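Local atomic coordinates of acireductone dioxygenase (Bacillus anthracis, PDB entry 4QGL), a protein that probably catalyses, depending on whether iron or nickel is bound, either of two oxygen-dependent cleavages of an acireductone in the methionine salvage pathway. Residues A[26-37]-A[130-141]. Sequence-based numbering, arbitrary orientation.
Sequences FLQEEGVLYEKW and FDVELEPGDLIS. With CD (cadmium ion), chain C.
At the outer edge of one sheet of the cupin fold, strand 33-36 pairs antiparallel with strand 138-141. Glu35 and Leu139 form a hydrogen-bonded pair, Glu35 N to Leu139 O and Leu139 N to Glu35 O, both 2.9 Å. On the face of Tyr34 and Lys36, one carboxylate oxygen takes two donors: Tyr34 OH bonds to Asp138 OD1, the modelled 2.5 Å being doubtfully short, with ring and carboxylate planes almost perpendicular (84°), and Lys36 NZ makes a salt bridge to the same OD1 (2.8 Å) from above the carboxylate plane. The lysine chain, bent at chi2 (87°), also brings NZ to Pro136 O. Asp138 OD2 accepts Glu135 N, tying together the type II turn 135-138 that links the two sandwiched sheets; Glu135 itself chelates a cadmium ion through both carboxylate oxygens, with Gly1 and His117. On the other face, Leu139 CB lies against the Trp37 indole, toward its rim, and NE1-H points at Glu35 OE2 (2.7 Å), almost in the indole plane. Helix 20-29, ended by a Schellman motif at Gly31, covers strand 129-134: Phe26 points its edge at the face of Phe130 in a T-shaped stack, CE2 3.8 Å above the ring centre, while Leu27 CD2 touches Val132 CG2 at 3.9 Å.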
ATOM      1  N   PHE A  26     -12.625  10.255  -5.629  1.00 29.10           N
ATOM      2  CA  PHE A  26     -11.382  10.883  -6.077  1.00 28.35           C
ATOM      3  C   PHE A  26     -10.359   9.868  -6.610  1.00 27.53           C
ATOM      4  O   PHE A  26      -9.814  10.049  -7.683  1.00 27.57           O
ATOM      5  CB  PHE A  26     -10.799  11.741  -4.958  1.00 27.90           C
ATOM      6  CG  PHE A  26      -9.488  12.343  -5.293  1.00 27.28           C
ATOM      7  CD1 PHE A  26      -9.415  13.575  -5.923  1.00 27.81           C
ATOM      8  CD2 PHE A  26      -8.322  11.679  -4.997  1.00 26.34           C
ATOM      9  CE1 PHE A  26      -8.195  14.148  -6.239  1.00 27.38           C
ATOM     10  CE2 PHE A  26      -7.100  12.233  -5.321  1.00 25.98           C
ATOM     11  CZ  PHE A  26      -7.037  13.475  -5.936  1.00 26.50           C
ATOM     12  N   LEU A  27     -10.126   8.795  -5.871  1.00 26.93           N
ATOM     13  CA  LEU A  27      -9.184   7.760  -6.289  1.00 26.30           C
ATOM     14  C   LEU A  27      -9.644   7.080  -7.572  1.00 26.98           C
ATOM     15  O   LEU A  27      -8.836   6.715  -8.421  1.00 26.84           O
ATOM     16  CB  LEU A  27      -8.998   6.736  -5.174  1.00 25.63           C
ATOM     17  CG  LEU A  27      -8.303   7.312  -3.945  1.00 25.08           C
ATOM     18  CD1 LEU A  27      -8.362   6.371  -2.758  1.00 24.73           C
ATOM     19  CD2 LEU A  27      -6.861   7.680  -4.259  1.00 24.55           C
ATOM     20  N   GLN A  28     -10.949   6.934  -7.714  1.00 27.95           N
ATOM     21  CA  GLN A  28     -11.555   6.364  -8.917  1.00 28.91           C
ATOM     22  C   GLN A  28     -11.249   7.210 -10.140  1.00 29.16           C
ATOM     23  O   GLN A  28     -10.898   6.699 -11.203  1.00 29.25           O
ATOM     24  CB  GLN A  28     -13.058   6.345  -8.711  1.00 30.19           C
ATOM     25  CG  GLN A  28     -13.842   5.350  -9.531  1.00 31.37           C
ATOM     26  CD  GLN A  28     -14.735   4.530  -8.633  1.00 31.99           C
ATOM     27  OE1 GLN A  28     -14.881   4.849  -7.430  1.00 31.80           O
ATOM     28  NE2 GLN A  28     -15.313   3.440  -9.187  1.00 32.86           N
ATOM     29  N   GLU A  29     -11.389   8.522  -9.973  1.00 29.20           N
ATOM     30  CA  GLU A  29     -11.046   9.429 -11.034  1.00 29.47           C
ATOM     31  C   GLU A  29      -9.557   9.386 -11.381  1.00 28.66           C
ATOM     32  O   GLU A  29      -9.208   9.627 -12.523  1.00 29.14           O
ATOM     33  CB  GLU A  29     -11.542  10.842 -10.729  1.00 29.93           C
ATOM     34  CG  GLU A  29     -12.988  11.050 -11.190  1.00 31.17           C
ATOM     35  CD  GLU A  29     -13.162  10.961 -12.721  1.00 32.02           C
ATOM     36  OE1 GLU A  29     -14.179  10.402 -13.226  1.00 32.79           O
ATOM     37  OE2 GLU A  29     -12.260  11.457 -13.445  1.00 31.91           O
ATOM     38  N   GLU A  30      -8.675   9.040 -10.442  1.00 27.58           N
ATOM     39  CA  GLU A  30      -7.225   8.963 -10.769  1.00 26.94           C
ATOM     40  C   GLU A  30      -6.737   7.593 -11.226  1.00 26.52           C
ATOM     41  O   GLU A  30      -5.567   7.419 -11.482  1.00 26.00           O
ATOM     42  CB  GLU A  30      -6.361   9.402  -9.598  1.00 26.24           C
ATOM     43  CG  GLU A  30      -6.657  10.799  -9.046  1.00 26.63           C
ATOM     44  CD  GLU A  30      -6.560  11.938 -10.063  1.00 27.35           C
ATOM     45  OE1 GLU A  30      -5.931  11.731 -11.114  1.00 27.58           O
ATOM     46  OE2 GLU A  30      -7.131  13.031  -9.812  1.00 27.80           O
ATOM     47  N   GLY A  31      -7.638   6.626 -11.313  1.00 26.76           N
ATOM     48  CA  GLY A  31      -7.298   5.270 -11.733  1.00 26.62           C
ATOM     49  C   GLY A  31      -6.775   4.424 -10.599  1.00 25.78           C
ATOM     50  O   GLY A  31      -6.357   3.330 -10.827  1.00 25.71           O
ATOM     51  N   VAL A  32      -6.811   4.920  -9.365  1.00 25.25           N
ATOM     52  CA  VAL A  32      -6.253   4.192  -8.215  1.00 24.58           C
ATOM     53  C   VAL A  32      -7.341   3.315  -7.548  1.00 24.83           C
ATOM     54  O   VAL A  32      -8.289   3.807  -6.945  1.00 24.95           O
ATOM     55  CB  VAL A  32      -5.594   5.171  -7.191  1.00 23.92           C
ATOM     56  CG1 VAL A  32      -4.837   4.442  -6.085  1.00 23.27           C
ATOM     57  CG2 VAL A  32      -4.643   6.087  -7.904  1.00 23.90           C
ATOM     58  N   LEU A  33      -7.204   2.003  -7.672  1.00 25.07           N
ATOM     59  CA  LEU A  33      -8.153   1.106  -7.028  1.00 25.43           C
ATOM     60  C   LEU A  33      -7.981   1.180  -5.545  1.00 25.02           C
ATOM     61  O   LEU A  33      -6.870   1.141  -5.041  1.00 24.47           O
ATOM     62  CB  LEU A  33      -7.953  -0.339  -7.463  1.00 25.69           C
ATOM     63  CG  LEU A  33      -8.966  -1.382  -6.899  1.00 26.06           C
ATOM     64  CD1 LEU A  33     -10.424  -0.958  -7.113  1.00 26.75           C
ATOM     65  CD2 LEU A  33      -8.746  -2.764  -7.516  1.00 26.44           C
ATOM     66  N   TYR A  34      -9.080   1.308  -4.845  1.00 25.60           N
ATOM     67  CA  TYR A  34      -9.028   1.293  -3.422  1.00 25.64           C
ATOM     68  C   TYR A  34     -10.080   0.318  -2.889  1.00 26.34           C
ATOM     69  O   TYR A  34     -11.182   0.230  -3.416  1.00 27.23           O
ATOM     70  CB  TYR A  34      -9.192   2.707  -2.873  1.00 25.71           C
ATOM     71  CG  TYR A  34      -9.239   2.732  -1.379  1.00 25.77           C
ATOM     72  CD1 TYR A  34      -8.285   2.057  -0.618  1.00 25.33           C
ATOM     73  CD2 TYR A  34     -10.251   3.414  -0.710  1.00 26.44           C
ATOM     74  CE1 TYR A  34      -8.347   2.038   0.768  1.00 25.43           C
ATOM     75  CE2 TYR A  34     -10.318   3.427   0.685  1.00 26.47           C
ATOM     76  CZ  TYR A  34      -9.370   2.735   1.424  1.00 25.97           C
ATOM     77  OH  TYR A  34      -9.455   2.755   2.804  1.00 26.07           O
ATOM     78  N   GLU A  35      -9.715  -0.469  -1.891  1.00 26.32           N
ATOM     79  CA  GLU A  35     -10.647  -1.404  -1.286  1.00 26.97           C
ATOM     80  C   GLU A  35     -10.381  -1.375   0.179  1.00 26.73           C
ATOM     81  O   GLU A  35      -9.235  -1.149   0.595  1.00 26.11           O
ATOM     82  CB  GLU A  35     -10.401  -2.810  -1.783  1.00 27.33           C
ATOM     83  CG  GLU A  35     -10.636  -3.018  -3.271  1.00 28.02           C
ATOM     84  CD  GLU A  35     -10.526  -4.488  -3.666  1.00 28.62           C
ATOM     85  OE1 GLU A  35     -10.590  -4.811  -4.887  1.00 29.18           O
ATOM     86  OE2 GLU A  35     -10.372  -5.345  -2.751  1.00 28.80           O
ATOM     87  N   LYS A  36     -11.427  -1.594   0.959  1.00 27.23           N
ATOM     88  CA  LYS A  36     -11.258  -1.741   2.381  1.00 27.38           C
ATOM     89  C   LYS A  36     -11.626  -3.175   2.751  1.00 27.16           C
ATOM     90  O   LYS A  36     -12.772  -3.605   2.538  1.00 28.05           O
ATOM     91  CB  LYS A  36     -12.108  -0.704   3.138  1.00 28.55           C
ATOM     92  CG  LYS A  36     -11.849  -0.601   4.670  1.00 29.18           C
ATOM     93  CD  LYS A  36     -10.705   0.385   5.026  1.00 29.12           C
ATOM     94  CE  LYS A  36     -10.077   0.140   6.418  1.00 29.26           C
ATOM     95  NZ  LYS A  36      -8.763   0.856   6.569  1.00 28.73           N
ATOM     96  N   TRP A  37     -10.648  -3.933   3.252  1.00 26.05           N
ATOM     97  CA  TRP A  37     -10.885  -5.317   3.675  1.00 25.79           C
ATOM     98  C   TRP A  37     -11.101  -5.359   5.169  1.00 25.85           C
ATOM     99  O   TRP A  37     -10.658  -4.455   5.906  1.00 25.58           O
ATOM    100  CB  TRP A  37      -9.695  -6.194   3.354  1.00 25.15           C
ATOM    101  CG  TRP A  37      -9.416  -6.296   1.926  1.00 24.84           C
ATOM    102  CD1 TRP A  37     -10.192  -5.837   0.890  1.00 25.04           C
ATOM    103  CD2 TRP A  37      -8.300  -6.945   1.342  1.00 24.39           C
ATOM    104  NE1 TRP A  37      -9.613  -6.170  -0.309  1.00 24.97           N
ATOM    105  CE2 TRP A  37      -8.449  -6.848  -0.060  1.00 24.61           C
ATOM    106  CE3 TRP A  37      -7.194  -7.608   1.863  1.00 24.06           C
ATOM    107  CZ2 TRP A  37      -7.532  -7.388  -0.934  1.00 24.52           C
ATOM    108  CZ3 TRP A  37      -6.297  -8.136   1.006  1.00 24.12           C
ATOM    109  CH2 TRP A  37      -6.461  -8.025  -0.389  1.00 24.31           C
ATOM    110  N   PHE A 130      -0.609  13.926  -5.156  1.00 21.68           N
ATOM    111  CA  PHE A 130      -1.416  13.802  -3.973  1.00 21.61           C
ATOM    112  C   PHE A 130      -0.892  12.627  -3.163  1.00 21.04           C
ATOM    113  O   PHE A 130      -0.208  11.760  -3.691  1.00 20.74           O
ATOM    114  CB  PHE A 130      -2.890  13.643  -4.330  1.00 21.95           C
ATOM    115  CG  PHE A 130      -3.201  12.395  -5.116  1.00 21.74           C
ATOM    116  CD1 PHE A 130      -3.311  12.444  -6.503  1.00 22.07           C
ATOM    117  CD2 PHE A 130      -3.391  11.186  -4.473  1.00 21.33           C
ATOM    118  CE1 PHE A 130      -3.572  11.311  -7.231  1.00 22.02           C
ATOM    119  CE2 PHE A 130      -3.694  10.046  -5.201  1.00 21.27           C
ATOM    120  CZ  PHE A 130      -3.767  10.109  -6.579  1.00 21.62           C
ATOM    121  N   ASP A 131      -1.156  12.652  -1.864  1.00 21.00           N
ATOM    122  CA  ASP A 131      -0.766  11.584  -0.960  1.00 20.57           C
ATOM    123  C   ASP A 131      -1.965  10.699  -0.792  1.00 20.52           C
ATOM    124  O   ASP A 131      -3.074  11.171  -0.738  1.00 20.90           O
ATOM    125  CB  ASP A 131      -0.452  12.118   0.451  1.00 20.71           C
ATOM    126  CG  ASP A 131       0.896  12.805   0.568  1.00 20.80           C
ATOM    127  OD1 ASP A 131       1.736  12.695  -0.353  1.00 20.66           O
ATOM    128  OD2 ASP A 131       1.098  13.459   1.621  1.00 21.10           O
ATOM    129  N   VAL A 132      -1.746   9.414  -0.677  1.00 20.15           N
ATOM    130  CA  VAL A 132      -2.717   8.583  -0.069  1.00 20.15           C
ATOM    131  C   VAL A 132      -2.047   8.083   1.170  1.00 19.95           C
ATOM    132  O   VAL A 132      -0.973   7.468   1.110  1.00 19.66           O
ATOM    133  CB  VAL A 132      -3.142   7.404  -0.967  1.00 20.04           C
ATOM    134  CG1 VAL A 132      -4.349   6.713  -0.371  1.00 20.19           C
ATOM    135  CG2 VAL A 132      -3.474   7.920  -2.351  1.00 20.32           C
ATOM    136  N   GLU A 133      -2.686   8.337   2.296  1.00 20.21           N
ATOM    137  CA  GLU A 133      -2.183   7.865   3.571  1.00 20.18           C
ATOM    138  C   GLU A 133      -2.997   6.675   4.012  1.00 20.14           C
ATOM    139  O   GLU A 133      -4.217   6.765   4.150  1.00 20.46           O
ATOM    140  CB  GLU A 133      -2.304   8.953   4.614  1.00 20.67           C
ATOM    141  CG  GLU A 133      -1.714  10.293   4.193  1.00 20.93           C
ATOM    142  CD  GLU A 133      -2.185  11.390   5.126  1.00 21.64           C
ATOM    143  OE1 GLU A 133      -3.165  11.151   5.861  1.00 21.96           O
ATOM    144  OE2 GLU A 133      -1.613  12.503   5.154  1.00 22.04           O
ATOM    145  N   LEU A 134      -2.307   5.583   4.285  1.00 19.88           N
ATOM    146  CA  LEU A 134      -2.980   4.319   4.416  1.00 19.85           C
ATOM    147  C   LEU A 134      -3.065   3.840   5.847  1.00 20.05           C
ATOM    148  O   LEU A 134      -2.098   3.973   6.596  1.00 20.09           O
ATOM    149  CB  LEU A 134      -2.225   3.272   3.591  1.00 19.55           C
ATOM    150  CG  LEU A 134      -2.020   3.612   2.124  1.00 19.44           C
ATOM    151  CD1 LEU A 134      -1.178   2.539   1.483  1.00 19.30           C
ATOM    152  CD2 LEU A 134      -3.339   3.749   1.399  1.00 19.64           C
ATOM    153  N   GLU A 135      -4.207   3.253   6.212  1.00 20.26           N
ATOM    154  CA  GLU A 135      -4.374   2.646   7.528  1.00 20.52           C
ATOM    155  C   GLU A 135      -4.526   1.153   7.366  1.00 20.43           C
ATOM    156  O   GLU A 135      -4.846   0.659   6.284  1.00 20.30           O
ATOM    157  CB  GLU A 135      -5.585   3.240   8.229  1.00 21.04           C
ATOM    158  CG  GLU A 135      -5.439   4.725   8.587  1.00 21.32           C
ATOM    159  CD  GLU A 135      -4.765   4.897   9.919  1.00 21.62           C
ATOM    160  OE1 GLU A 135      -4.524   3.851  10.519  1.00 21.62           O
ATOM    161  OE2 GLU A 135      -4.479   6.020  10.376  1.00 21.91           O
ATOM    162  N   PRO A 136      -4.270   0.398   8.435  1.00 20.60           N
ATOM    163  CA  PRO A 136      -4.496  -1.030   8.268  1.00 20.64           C
ATOM    164  C   PRO A 136      -5.873  -1.316   7.729  1.00 20.85           C
ATOM    165  O   PRO A 136      -6.793  -0.593   8.028  1.00 21.16           O
ATOM    166  CB  PRO A 136      -4.344  -1.572   9.687  1.00 20.98           C
ATOM    167  CG  PRO A 136      -3.347  -0.619  10.318  1.00 20.97           C
ATOM    168  CD  PRO A 136      -3.640   0.729   9.731  1.00 20.83           C
ATOM    169  N   GLY A 137      -6.003  -2.342   6.901  1.00 20.86           N
ATOM    170  CA  GLY A 137      -7.303  -2.674   6.300  1.00 21.21           C
ATOM    171  C   GLY A 137      -7.451  -2.070   4.919  1.00 21.10           C
ATOM    172  O   GLY A 137      -8.454  -2.324   4.234  1.00 21.42           O
ATOM    173  N   ASP A 138      -6.420  -1.325   4.509  1.00 20.76           N
ATOM    174  CA  ASP A 138      -6.409  -0.583   3.257  1.00 20.79           C
ATOM    175  C   ASP A 138      -5.726  -1.358   2.143  1.00 20.78           C
ATOM    176  O   ASP A 138      -4.561  -1.665   2.269  1.00 20.59           O
ATOM    177  CB  ASP A 138      -5.611   0.715   3.461  1.00 20.54           C
ATOM    178  CG  ASP A 138      -6.469   1.875   3.968  1.00 20.90           C
ATOM    179  OD1 ASP A 138      -7.690   1.690   4.132  1.00 21.43           O
ATOM    180  OD2 ASP A 138      -5.938   2.997   4.201  1.00 20.92           O
ATOM    181  N   LEU A 139      -6.409  -1.662   1.035  1.00 21.25           N
ATOM    182  CA  LEU A 139      -5.729  -2.157  -0.172  1.00 21.39           C
ATOM    183  C   LEU A 139      -5.788  -1.111  -1.223  1.00 21.32           C
ATOM    184  O   LEU A 139      -6.868  -0.598  -1.490  1.00 21.64           O
ATOM    185  CB  LEU A 139      -6.345  -3.419  -0.745  1.00 22.29           C
ATOM    186  CG  LEU A 139      -5.603  -3.870  -2.025  1.00 22.60           C
ATOM    187  CD1 LEU A 139      -5.380  -5.336  -2.020  1.00 23.04           C
ATOM    188  CD2 LEU A 139      -6.296  -3.455  -3.300  1.00 22.99           C
ATOM    189  N   ILE A 140      -4.616  -0.871  -1.828  1.00 21.00           N
ATOM    190  CA  ILE A 140      -4.465   0.146  -2.861  1.00 21.00           C
ATOM    191  C   ILE A 140      -3.774  -0.433  -4.062  1.00 21.28           C
ATOM    192  O   ILE A 140      -2.855  -1.237  -3.899  1.00 21.16           O
ATOM    193  CB  ILE A 140      -3.665   1.392  -2.383  1.00 20.53           C
ATOM    194  CG1 ILE A 140      -3.603   2.404  -3.512  1.00 20.63           C
ATOM    195  CG2 ILE A 140      -2.240   1.081  -1.945  1.00 20.19           C
ATOM    196  CD1 ILE A 140      -2.906   3.654  -3.113  1.00 20.36           C
ATOM    197  N   SER A 141      -4.209  -0.052  -5.266  1.00 21.73           N
ATOM    198  CA  SER A 141      -3.452  -0.417  -6.460  1.00 22.15           C
ATOM    199  C   SER A 141      -3.068   0.809  -7.246  1.00 22.39           C
ATOM    200  O   SER A 141      -3.909   1.596  -7.686  1.00 22.64           O
ATOM    201  CB  SER A 141      -4.155  -1.409  -7.402  1.00 22.80           C
ATOM    202  OG  SER A 141      -3.371  -1.560  -8.600  1.00 23.13           O
TER
HETATM  203 CD    CD C 202      -3.460   5.104  12.236  1.00 33.72          CD
HETATM  204  O   HOH W   1      -4.805   0.500 -10.422  1.00 25.90           O